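Local coordinates for protein bifunctional enzyme IspD/IspF (Campylobacter jejuni, PDB 1W55) that makes 4-diphosphocytidyl-2-C-methylerythritol from CTP and methylerythritol phosphate and, in a second domain, forms methylerythritol cyclodiphosphate with release of CMP, two steps of isoprenoid precursor synthesis, at residues S2-A10 with I87-V97; Y36-F47 with V97-F107. One frame throughout, in Å; residues are numbered along the deposited sequence.

From the N terminus, the chain runs through strand 4-9, then helix 33-42 and the turn behind it, and later strand 91-96 with the loop into helix 104-111. Contact 1 (2-10 with 87-97) brings strand 91-96 back beside the first strand, closing a loop of 76 residues. Contact 2 (36-47 with 97-107) starts inside that loop and closes one of 49 residues, ending beyond it, so the two cross rather than nest. V97 belongs to both, where strand gives way to loop at the cytidine nucleotide. L41 against S95 and F47 against M4 join them further, tying helix 33-42 and its following turn to the sheet of the cytidylyltransferase domain.

Contact 1: residues S2-A10 with I87-V97; sequences SEMSLIMLA and IDSEFVMVSDV. With C (cytidine-5'-monophosphate), chain D; EDO (1,2-ethanediol), chain F.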
loop_
_atom_site.group_PDB
_atom_site.type_symbol
_atom_site.label_atom_id
_atom_site.label_comp_id
_atom_site.label_asym_id
_atom_site.label_seq_id
_atom_site.Cartn_x
_atom_site.Cartn_y
_atom_site.Cartn_z
ATOM N N SER A 2 -26.100 -36.132 6.715
ATOM C CA SER A 2 -25.098 -37.049 6.087
ATOM C C SER A 2 -24.035 -36.274 5.290
ATOM O O SER A 2 -23.811 -35.080 5.540
ATOM C CB SER A 2 -25.801 -38.094 5.211
ATOM O OG SER A 2 -25.603 -39.403 5.718
ATOM N N GLU A 3 -23.392 -36.949 4.335
ATOM C CA GLU A 3 -22.234 -36.376 3.653
ATOM C C GLU A 3 -22.471 -35.810 2.248
ATOM O O GLU A 3 -23.491 -36.074 1.600
ATOM C CB GLU A 3 -21.042 -37.344 3.675
ATOM C CG GLU A 3 -20.032 -36.977 4.751
ATOM C CD GLU A 3 -18.602 -36.917 4.247
ATOM O OE1 GLU A 3 -17.899 -37.953 4.328
ATOM O OE2 GLU A 3 -18.179 -35.831 3.785
ATOM N N MET A 4 -21.491 -35.022 1.809
ATOM C CA MET A 4 -21.571 -34.213 0.609
ATOM C C MET A 4 -20.340 -34.434 -0.255
ATOM O O MET A 4 -19.215 -34.514 0.254
ATOM C CB MET A 4 -21.666 -32.740 1.004
ATOM C CG MET A 4 -22.044 -31.793 -0.126
ATOM S SD MET A 4 -22.505 -30.174 0.477
ATOM C CE MET A 4 -21.016 -29.666 1.381
ATOM N N SER A 5 -20.571 -34.542 -1.563
ATOM C CA SER A 5 -19.508 -34.572 -2.565
ATOM C C SER A 5 -19.504 -33.254 -3.343
ATOM O O SER A 5 -20.395 -32.428 -3.174
ATOM C CB SER A 5 -19.693 -35.754 -3.519
ATOM O OG SER A 5 -19.581 -36.988 -2.837
ATOM N N LEU A 6 -18.483 -33.056 -4.175
ATOM C CA LEU A 6 -18.353 -31.834 -4.957
ATOM C C LEU A 6 -18.180 -32.169 -6.437
ATOM O O LEU A 6 -17.352 -33.017 -6.790
ATOM C CB LEU A 6 -17.183 -30.969 -4.448
ATOM C CG LEU A 6 -16.823 -29.700 -5.249
ATOM C CD1 LEU A 6 -17.930 -28.661 -5.150
ATOM C CD2 LEU A 6 -15.474 -29.091 -4.820
ATOM N N ILE A 7 -18.991 -31.529 -7.285
ATOM C CA ILE A 7 -18.784 -31.582 -8.731
ATOM C C ILE A 7 -18.430 -30.191 -9.244
ATOM O O ILE A 7 -19.221 -29.244 -9.118
ATOM C CB ILE A 7 -20.022 -32.131 -9.483
ATOM C CG1 ILE A 7 -20.349 -33.570 -9.047
ATOM C CG2 ILE A 7 -19.800 -32.053 -11.001
ATOM C CD1 ILE A 7 -21.681 -34.103 -9.624
ATOM N N MET A 8 -17.227 -30.071 -9.804
ATOM C CA MET A 8 -16.795 -28.835 -10.451
ATOM C C MET A 8 -17.040 -28.959 -11.947
ATOM O O MET A 8 -16.556 -29.887 -12.593
ATOM C CB MET A 8 -15.312 -28.547 -10.167
ATOM C CG MET A 8 -14.965 -28.331 -8.688
ATOM S SD MET A 8 -15.854 -26.961 -7.888
ATOM C CE MET A 8 -15.267 -25.544 -8.858
ATOM N N LEU A 9 -17.796 -28.023 -12.499
ATOM C CA LEU A 9 -18.145 -28.089 -13.913
ATOM C C LEU A 9 -17.153 -27.260 -14.729
ATOM O O LEU A 9 -17.165 -26.046 -14.655
ATOM C CB LEU A 9 -19.596 -27.619 -14.127
ATOM C CG LEU A 9 -20.679 -28.535 -13.526
ATOM C CD1 LEU A 9 -22.029 -27.886 -13.605
ATOM C CD2 LEU A 9 -20.722 -29.916 -14.213
ATOM N N ALA A 10 -16.310 -27.925 -15.509
ATOM C CA ALA A 10 -15.177 -27.268 -16.158
ATOM C C ALA A 10 -14.976 -27.710 -17.607
ATOM O O ALA A 10 -13.904 -27.488 -18.175
ATOM C CB ALA A 10 -13.899 -27.524 -15.355
ATOM N N ILE A 87 -21.307 -40.165 -7.967
ATOM C CA ILE A 87 -21.652 -39.720 -6.617
ATOM C C ILE A 87 -22.630 -40.672 -5.940
ATOM O O ILE A 87 -23.642 -41.049 -6.533
ATOM C CB ILE A 87 -22.257 -38.285 -6.652
ATOM C CG1 ILE A 87 -21.371 -37.329 -7.470
ATOM C CG2 ILE A 87 -22.535 -37.761 -5.228
ATOM C CD1 ILE A 87 -19.944 -37.180 -6.961
ATOM N N ASP A 88 -22.327 -41.050 -4.698
ATOM C CA ASP A 88 -23.251 -41.872 -3.912
ATOM C C ASP A 88 -23.566 -41.298 -2.525
ATOM O O ASP A 88 -24.231 -41.949 -1.723
ATOM C CB ASP A 88 -22.788 -43.343 -3.840
ATOM C CG ASP A 88 -21.421 -43.513 -3.180
ATOM O OD1 ASP A 88 -21.084 -42.750 -2.246
ATOM O OD2 ASP A 88 -20.618 -44.406 -3.529
ATOM N N SER A 89 -23.090 -40.084 -2.254
ATOM C CA SER A 89 -23.424 -39.383 -1.018
ATOM C C SER A 89 -24.807 -38.746 -1.146
ATOM O O SER A 89 -25.258 -38.466 -2.260
ATOM C CB SER A 89 -22.357 -38.326 -0.674
ATOM O OG SER A 89 -22.339 -37.245 -1.606
ATOM N N GLU A 90 -25.472 -38.526 -0.008
ATOM C CA GLU A 90 -26.808 -37.932 0.022
ATOM C C GLU A 90 -26.872 -36.554 -0.652
ATOM O O GLU A 90 -27.852 -36.224 -1.329
ATOM C CB GLU A 90 -27.324 -37.813 1.466
ATOM C CG GLU A 90 -28.838 -37.606 1.557
ATOM C CD GLU A 90 -29.352 -37.332 2.968
ATOM O OE1 GLU A 90 -28.606 -37.543 3.949
ATOM O OE2 GLU A 90 -30.523 -36.904 3.099
ATOM N N PHE A 91 -25.839 -35.746 -0.426
ATOM C CA PHE A 91 -25.804 -34.391 -0.961
ATOM C C PHE A 91 -24.669 -34.211 -1.948
ATOM O O PHE A 91 -23.642 -34.902 -1.881
ATOM C CB PHE A 91 -25.692 -33.372 0.166
ATOM C CG PHE A 91 -26.848 -33.405 1.116
ATOM C CD1 PHE A 91 -26.761 -34.121 2.314
ATOM C CD2 PHE A 91 -28.033 -32.734 0.813
ATOM C CE1 PHE A 91 -27.838 -34.168 3.200
ATOM C CE2 PHE A 91 -29.118 -32.772 1.688
ATOM C CZ PHE A 91 -29.021 -33.492 2.886
ATOM N N VAL A 92 -24.876 -33.284 -2.874
ATOM C CA VAL A 92 -23.836 -32.898 -3.814
ATOM C C VAL A 92 -23.808 -31.385 -3.986
ATOM O O VAL A 92 -24.837 -30.748 -4.239
ATOM C CB VAL A 92 -23.966 -33.640 -5.179
ATOM C CG1 VAL A 92 -25.269 -33.288 -5.887
ATOM C CG2 VAL A 92 -22.753 -33.358 -6.074
ATOM N N MET A 93 -22.622 -30.812 -3.815
ATOM C CA MET A 93 -22.395 -29.422 -4.193
ATOM C C MET A 93 -21.917 -29.373 -5.644
ATOM O O MET A 93 -21.022 -30.125 -6.050
ATOM C CB MET A 93 -21.373 -28.762 -3.268
ATOM C CG MET A 93 -21.138 -27.294 -3.579
ATOM S SD MET A 93 -20.227 -26.468 -2.277
ATOM C CE MET A 93 -21.601 -25.958 -1.265
ATOM N N VAL A 94 -22.525 -28.482 -6.417
ATOM C CA VAL A 94 -22.187 -28.319 -7.822
ATOM C C VAL A 94 -21.820 -26.865 -8.075
ATOM O O VAL A 94 -22.491 -25.964 -7.587
ATOM C CB VAL A 94 -23.357 -28.723 -8.742
ATOM C CG1 VAL A 94 -22.952 -28.601 -10.219
ATOM C CG2 VAL A 94 -23.830 -30.146 -8.437
ATOM N N SER A 95 -20.759 -26.639 -8.840
ATOM C CA SER A 95 -20.290 -25.283 -9.093
ATOM C C SER A 95 -19.620 -25.114 -10.452
ATOM O O SER A 95 -18.906 -26.003 -10.915
ATOM C CB SER A 95 -19.336 -24.839 -7.975
ATOM O OG SER A 95 -19.268 -23.426 -7.873
ATOM N N ASP A 96 -19.875 -23.973 -11.092
ATOM C CA ASP A 96 -19.126 -23.547 -12.275
ATOM C C ASP A 96 -17.681 -23.215 -11.877
ATOM O O ASP A 96 -17.481 -22.470 -10.926
ATOM C CB ASP A 96 -19.764 -22.284 -12.865
ATOM C CG ASP A 96 -21.283 -22.409 -13.075
ATOM O OD1 ASP A 96 -21.792 -23.515 -13.363
ATOM O OD2 ASP A 96 -22.047 -21.430 -12.994
ATOM N N VAL A 97 -16.672 -23.731 -12.587
ATOM C CA VAL A 97 -15.284 -23.313 -12.283
ATOM C C VAL A 97 -15.077 -21.840 -12.548
ATOM O O VAL A 97 -14.207 -21.223 -11.943
ATOM C CB VAL A 97 -14.148 -24.059 -13.069
ATOM C CG1 VAL A 97 -13.807 -25.369 -12.441
ATOM C CG2 VAL A 97 -14.440 -24.180 -14.556
HETATM O OP3 C D . -22.272 -20.540 -18.287
HETATM P P C D . -22.349 -21.872 -18.993
HETATM O OP1 C D . -21.726 -21.842 -20.365
HETATM O OP2 C D . -23.692 -22.560 -18.897
HETATM O "O5'" C D . -21.310 -22.811 -18.194
HETATM C "C5'" C D . -21.457 -23.091 -16.810
HETATM C "C4'" C D . -20.397 -24.100 -16.366
HETATM O "O4'" C D . -20.656 -25.402 -16.905
HETATM C "C3'" C D . -18.999 -23.715 -16.808
HETATM O "O3'" C D . -18.152 -23.873 -15.685
HETATM C "C2'" C D . -18.633 -24.710 -17.888
HETATM O "O2'" C D . -17.243 -25.014 -17.916
HETATM C "C1'" C D . -19.473 -25.921 -17.513
HETATM N N1 C D . -19.826 -26.696 -18.702
HETATM C C2 C D . -19.554 -28.074 -18.707
HETATM O O2 C D . -19.022 -28.621 -17.704
HETATM N N3 C D . -19.877 -28.790 -19.803
HETATM C C4 C D . -20.439 -28.201 -20.893
HETATM N N4 C D . -20.745 -28.947 -21.988
HETATM C C5 C D . -20.710 -26.837 -20.902
HETATM C C6 C D . -20.389 -26.094 -19.773
HETATM C C1 EDO F . -25.568 -21.329 -13.455
HETATM O O1 EDO F . -24.470 -20.617 -14.005
HETATM C C2 EDO F . -26.307 -20.444 -12.474
HETATM O O2 EDO F . -26.575 -19.204 -13.087
HETATM O O HOH W 1 -19.812 -39.675 -3.557
#
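S5 and F91 meet at a carbonyl that serves two donors. F91 O accepts the backbone N-H of S5 (S5 N to F91 O 3.1 Å) and the hydroxyl of S89 (S89 OG to F91 O 2.7 Å). A chi1 of 68° sets S89 OG between its backbone N and carbonyl carbon, from where it reaches F91 O; S5 OG lies 3.0 Å from S89 OG and is hydrogen-bonded to a water that accepts from D88 N. Serine suits both places, its short side chain letting the two hydroxyls meet beside the strands. Beyond, the parallel ladder is regular: M93 N donates to S5 O and I7 N to M93 O (2.8 Å), and S95 N and L9 N continue it. Strand 4-9 is an inner strand, with strand 50-54 on its other edge, in the Rossmann-like sheet of this GT-A-type cytidylyltransferase domain. Branched side chains fill the face toward helix 76-84, L9 CD1 touching V94 CG1 at 3.6 Å. At the C-terminal end L9 O again takes two donors, V97 N at 3.1 Å and O3' of the cytidine monophosphate at 2.6 Å. The D96 carboxylate bridges to R76 through OD1 and to R99 through OD2, which also accepts from O1 of an ethanediol.

Contact 2: residues Y36-F47 with V97-F107; sequences YATKNLSSFYPF and VARVLVSKNLF. With EDO (1,2-ethanediol), chain F.
F44 and F107 run alongside in opposing senses with their ring planes inclined at 57°, so that the CB of F44, rather than its ring, sits over the centre of the F107 ring, 3.7 Å from the centroid. F107 reaches this place because its CG lies anti to its backbone N (chi1 175°). The F44 ring is itself sandwiched: K104 CA lies over one face, 3.8 Å from the centroid, in a CH-pi contact, while N40 O faces the opposite side and V102 O meets the rim in the ring plane. The aliphatic part of K104 runs back along the F44 ring and brings NZ to F44 O (2.9 Å); NZ also donates to a water that donates in turn to S43 O. A long side chain with a charged tip suits this exposed border. Y45 CB touches F107 CZ at 3.3 Å, the two rings lying oblique.

Within helix 33-42, one turn before F44, N40 presents its amide in plane to a lone pair of V102 O (ND2 to O 2.8 Å, nearly straight at 172°). ND2 also donates to a water lying near A37 O and V100 O, and OD1 accepts from a second water. A37 is small enough to let the loop come close, with CB 3.3 Å from V97 O. S103, at the N-cap of helix 104-111, accepts from L106 N through OG, which is also hydrogen-bonded to E186. A helix and the loop leaving a parallel strand, packed together on one face of the sheet, are typical of the Rossmann-like fold of IspD cytidylyltransferases.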
loop_
_atom_site.group_PDB
_atom_site.type_symbol
_atom_site.label_atom_id
_atom_site.label_comp_id
_atom_site.label_asym_id
_atom_site.label_seq_id
_atom_site.Cartn_x
_atom_site.Cartn_y
_atom_site.Cartn_z
ATOM N N TYR A 36 -7.362 -23.546 -9.495
ATOM C CA TYR A 36 -7.566 -22.534 -8.461
ATOM C C TYR A 36 -8.994 -22.574 -7.871
ATOM O O TYR A 36 -9.164 -22.581 -6.653
ATOM C CB TYR A 36 -7.243 -21.136 -9.001
ATOM C CG TYR A 36 -7.233 -20.062 -7.940
ATOM C CD1 TYR A 36 -6.034 -19.621 -7.378
ATOM C CD2 TYR A 36 -8.429 -19.481 -7.494
ATOM C CE1 TYR A 36 -6.024 -18.619 -6.392
ATOM C CE2 TYR A 36 -8.434 -18.488 -6.518
ATOM C CZ TYR A 36 -7.231 -18.064 -5.967
ATOM O OH TYR A 36 -7.242 -17.088 -4.996
ATOM N N ALA A 37 -10.010 -22.588 -8.732
ATOM C CA ALA A 37 -11.412 -22.634 -8.272
ATOM C C ALA A 37 -11.740 -23.907 -7.486
ATOM O O ALA A 37 -12.419 -23.848 -6.454
ATOM C CB ALA A 37 -12.377 -22.474 -9.455
ATOM N N THR A 38 -11.248 -25.048 -7.969
ATOM C CA THR A 38 -11.467 -26.338 -7.309
ATOM C C THR A 38 -10.790 -26.384 -5.936
ATOM O O THR A 38 -11.404 -26.806 -4.950
ATOM C CB THR A 38 -10.994 -27.511 -8.201
ATOM O OG1 THR A 38 -11.609 -27.421 -9.493
ATOM C CG2 THR A 38 -11.523 -28.810 -7.673
ATOM N N LYS A 39 -9.542 -25.920 -5.879
ATOM C CA LYS A 39 -8.789 -25.843 -4.624
ATOM C C LYS A 39 -9.529 -24.989 -3.604
ATOM O O LYS A 39 -9.648 -25.378 -2.448
ATOM C CB LYS A 39 -7.377 -25.274 -4.850
ATOM C CG LYS A 39 -6.368 -26.297 -5.350
ATOM C CD LYS A 39 -4.962 -25.707 -5.366
ATOM C CE LYS A 39 -3.907 -26.774 -5.563
ATOM N NZ LYS A 39 -2.605 -26.154 -5.943
ATOM N N ASN A 40 -10.012 -23.828 -4.046
ATOM C CA ASN A 40 -10.792 -22.907 -3.214
ATOM C C ASN A 40 -12.009 -23.567 -2.529
ATOM O O ASN A 40 -12.144 -23.519 -1.303
ATOM C CB ASN A 40 -11.235 -21.706 -4.063
ATOM C CG ASN A 40 -12.067 -20.689 -3.279
ATOM O OD1 ASN A 40 -11.598 -20.111 -2.284
ATOM N ND2 ASN A 40 -13.309 -20.448 -3.740
ATOM N N LEU A 41 -12.883 -24.174 -3.328
ATOM C CA LEU A 41 -14.082 -24.837 -2.815
ATOM C C LEU A 41 -13.739 -26.065 -1.971
ATOM O O LEU A 41 -14.353 -26.302 -0.936
ATOM C CB LEU A 41 -14.995 -25.235 -3.980
ATOM C CG LEU A 41 -16.403 -24.649 -4.021
ATOM C CD1 LEU A 41 -16.477 -23.268 -3.378
ATOM C CD2 LEU A 41 -16.887 -24.587 -5.444
ATOM N N SER A 42 -12.747 -26.828 -2.418
ATOM C CA SER A 42 -12.297 -28.018 -1.713
ATOM C C SER A 42 -11.817 -27.704 -0.287
ATOM O O SER A 42 -11.989 -28.526 0.615
ATOM C CB SER A 42 -11.198 -28.723 -2.507
ATOM O OG SER A 42 -10.541 -29.697 -1.710
ATOM N N SER A 43 -11.236 -26.519 -0.098
ATOM C CA SER A 43 -10.746 -26.080 1.206
ATOM C C SER A 43 -11.854 -25.772 2.231
ATOM O O SER A 43 -11.563 -25.611 3.419
ATOM C CB SER A 43 -9.824 -24.863 1.050
ATOM O OG SER A 43 -10.565 -23.659 0.931
ATOM N N PHE A 44 -13.109 -25.699 1.779
ATOM C CA PHE A 44 -14.223 -25.317 2.655
ATOM C C PHE A 44 -14.806 -26.486 3.449
ATOM O O PHE A 44 -15.474 -26.272 4.463
ATOM C CB PHE A 44 -15.359 -24.632 1.870
ATOM C CG PHE A 44 -14.980 -23.311 1.251
ATOM C CD1 PHE A 44 -15.760 -22.770 0.238
ATOM C CD2 PHE A 44 -13.841 -22.612 1.671
ATOM C CE1 PHE A 44 -15.419 -21.554 -0.360
ATOM C CE2 PHE A 44 -13.494 -21.391 1.095
ATOM C CZ PHE A 44 -14.279 -20.863 0.072
ATOM N N TYR A 45 -14.557 -27.711 2.992
ATOM C CA TYR A 45 -15.317 -28.864 3.465
ATOM C C TYR A 45 -14.617 -30.166 3.102
ATOM O O TYR A 45 -14.000 -30.253 2.043
ATOM C CB TYR A 45 -16.720 -28.831 2.852
ATOM C CG TYR A 45 -17.697 -29.856 3.392
ATOM C CD1 TYR A 45 -18.464 -29.597 4.530
ATOM C CD2 TYR A 45 -17.867 -31.081 2.752
ATOM C CE1 TYR A 45 -19.365 -30.548 5.020
ATOM C CE2 TYR A 45 -18.758 -32.029 3.233
ATOM C CZ TYR A 45 -19.500 -31.759 4.360
ATOM O OH TYR A 45 -20.378 -32.716 4.815
ATOM N N PRO A 46 -14.699 -31.177 3.970
ATOM C CA PRO A 46 -14.120 -32.491 3.659
ATOM C C PRO A 46 -15.040 -33.329 2.765
ATOM O O PRO A 46 -15.632 -34.311 3.233
ATOM C CB PRO A 46 -13.942 -33.133 5.045
ATOM C CG PRO A 46 -15.009 -32.522 5.890
ATOM C CD PRO A 46 -15.301 -31.148 5.317
ATOM N N PHE A 47 -15.146 -32.945 1.488
ATOM C CA PHE A 47 -16.000 -33.655 0.535
ATOM C C PHE A 47 -15.593 -35.113 0.411
ATOM O O PHE A 47 -14.402 -35.432 0.408
ATOM C CB PHE A 47 -15.957 -32.993 -0.844
ATOM C CG PHE A 47 -16.495 -31.593 -0.863
ATOM C CD1 PHE A 47 -15.624 -30.500 -0.874
ATOM C CD2 PHE A 47 -17.869 -31.361 -0.887
ATOM C CE1 PHE A 47 -16.112 -29.192 -0.900
ATOM C CE2 PHE A 47 -18.371 -30.064 -0.917
ATOM C CZ PHE A 47 -17.495 -28.973 -0.927
ATOM N N VAL A 97 -16.672 -23.731 -12.587
ATOM C CA VAL A 97 -15.284 -23.313 -12.283
ATOM C C VAL A 97 -15.077 -21.840 -12.548
ATOM O O VAL A 97 -14.207 -21.223 -11.943
ATOM C CB VAL A 97 -14.148 -24.059 -13.069
ATOM C CG1 VAL A 97 -13.807 -25.369 -12.441
ATOM C CG2 VAL A 97 -14.440 -24.180 -14.556
ATOM N N ALA A 98 -15.864 -21.279 -13.459
ATOM C CA ALA A 98 -15.717 -19.878 -13.833
ATOM C C ALA A 98 -16.183 -18.920 -12.734
ATOM O O ALA A 98 -15.962 -17.717 -12.836
ATOM C CB ALA A 98 -16.420 -19.588 -15.158
ATOM N N ARG A 99 -16.807 -19.463 -11.689
ATOM C CA ARG A 99 -17.079 -18.717 -10.453
ATOM C C ARG A 99 -15.931 -18.964 -9.471
ATOM O O ARG A 99 -15.976 -19.878 -8.634
ATOM C CB ARG A 99 -18.421 -19.139 -9.845
ATOM C CG ARG A 99 -19.598 -18.785 -10.720
ATOM C CD ARG A 99 -20.928 -19.242 -10.160
ATOM N NE ARG A 99 -22.017 -19.171 -11.129
ATOM C CZ ARG A 99 -22.698 -18.064 -11.432
ATOM N NH1 ARG A 99 -22.419 -16.911 -10.834
ATOM N NH2 ARG A 99 -23.678 -18.114 -12.325
ATOM N N VAL A 100 -14.898 -18.140 -9.588
ATOM C CA VAL A 100 -13.593 -18.474 -9.024
ATOM C C VAL A 100 -13.424 -18.128 -7.551
ATOM O O VAL A 100 -12.854 -18.916 -6.805
ATOM C CB VAL A 100 -12.439 -17.858 -9.858
ATOM C CG1 VAL A 100 -11.120 -18.412 -9.406
ATOM C CG2 VAL A 100 -12.629 -18.171 -11.315
ATOM N N LEU A 101 -13.937 -16.975 -7.139
ATOM C CA LEU A 101 -13.654 -16.430 -5.812
ATOM C C LEU A 101 -14.771 -16.622 -4.780
ATOM O O LEU A 101 -14.929 -15.794 -3.872
ATOM C CB LEU A 101 -13.329 -14.939 -5.919
ATOM C CG LEU A 101 -12.087 -14.497 -6.711
ATOM C CD1 LEU A 101 -12.004 -12.970 -6.734
ATOM C CD2 LEU A 101 -10.807 -15.101 -6.151
ATOM N N VAL A 102 -15.531 -17.704 -4.913
ATOM C CA VAL A 102 -16.597 -18.027 -3.966
ATOM C C VAL A 102 -16.034 -18.041 -2.548
ATOM O O VAL A 102 -15.050 -18.731 -2.276
ATOM C CB VAL A 102 -17.251 -19.398 -4.282
ATOM C CG1 VAL A 102 -18.213 -19.786 -3.178
ATOM C CG2 VAL A 102 -17.978 -19.358 -5.635
ATOM N N SER A 103 -16.659 -17.268 -1.661
ATOM C CA SER A 103 -16.190 -17.099 -0.281
ATOM C C SER A 103 -16.648 -18.217 0.651
ATOM O O SER A 103 -17.676 -18.862 0.414
ATOM C CB SER A 103 -16.672 -15.757 0.276
ATOM O OG SER A 103 -17.991 -15.882 0.784
ATOM N N LYS A 104 -15.885 -18.422 1.721
ATOM C CA LYS A 104 -16.234 -19.373 2.781
ATOM C C LYS A 104 -17.564 -18.999 3.438
ATOM O O LYS A 104 -18.340 -19.864 3.879
ATOM C CB LYS A 104 -15.115 -19.404 3.830
ATOM C CG LYS A 104 -15.396 -20.251 5.064
ATOM C CD LYS A 104 -15.651 -21.704 4.719
ATOM C CE LYS A 104 -15.793 -22.530 5.981
ATOM N NZ LYS A 104 -15.020 -23.789 5.836
ATOM N N ASN A 105 -17.805 -17.698 3.484
ATOM C CA ASN A 105 -19.022 -17.119 4.017
ATOM C C ASN A 105 -20.267 -17.623 3.285
ATOM O O ASN A 105 -21.199 -18.125 3.918
ATOM C CB ASN A 105 -18.917 -15.603 3.900
ATOM C CG ASN A 105 -19.924 -14.884 4.742
ATOM O OD1 ASN A 105 -21.060 -14.670 4.320
ATOM N ND2 ASN A 105 -19.506 -14.469 5.939
ATOM N N LEU A 106 -20.277 -17.486 1.957
ATOM C CA LEU A 106 -21.400 -17.965 1.150
ATOM C C LEU A 106 -21.578 -19.461 1.329
ATOM O O LEU A 106 -22.701 -19.937 1.441
ATOM C CB LEU A 106 -21.230 -17.619 -0.336
ATOM C CG LEU A 106 -22.250 -18.196 -1.325
ATOM C CD1 LEU A 106 -23.668 -17.704 -1.011
ATOM C CD2 LEU A 106 -21.866 -17.837 -2.762
ATOM N N PHE A 107 -20.468 -20.191 1.368
ATOM C CA PHE A 107 -20.507 -21.637 1.579
ATOM C C PHE A 107 -21.273 -21.985 2.858
ATOM O O PHE A 107 -22.144 -22.853 2.840
ATOM C CB PHE A 107 -19.093 -22.230 1.610
ATOM C CG PHE A 107 -19.054 -23.700 1.948
ATOM C CD1 PHE A 107 -19.041 -24.660 0.941
ATOM C CD2 PHE A 107 -19.016 -24.125 3.276
ATOM C CE1 PHE A 107 -19.004 -26.011 1.251
ATOM C CE2 PHE A 107 -18.981 -25.474 3.596
ATOM C CZ PHE A 107 -18.977 -26.420 2.579
HETATM C C1 EDO F . -25.568 -21.329 -13.455
HETATM O O1 EDO F . -24.470 -20.617 -14.005
HETATM C C2 EDO F . -26.307 -20.444 -12.474
HETATM O O2 EDO F . -26.575 -19.204 -13.087
HETATM O O HOH W 2 -14.290 -21.481 -6.208
HETATM O O HOH W 3 -12.234 -17.824 -0.837
HETATM O O HOH W 4 -11.981 -23.864 5.909
#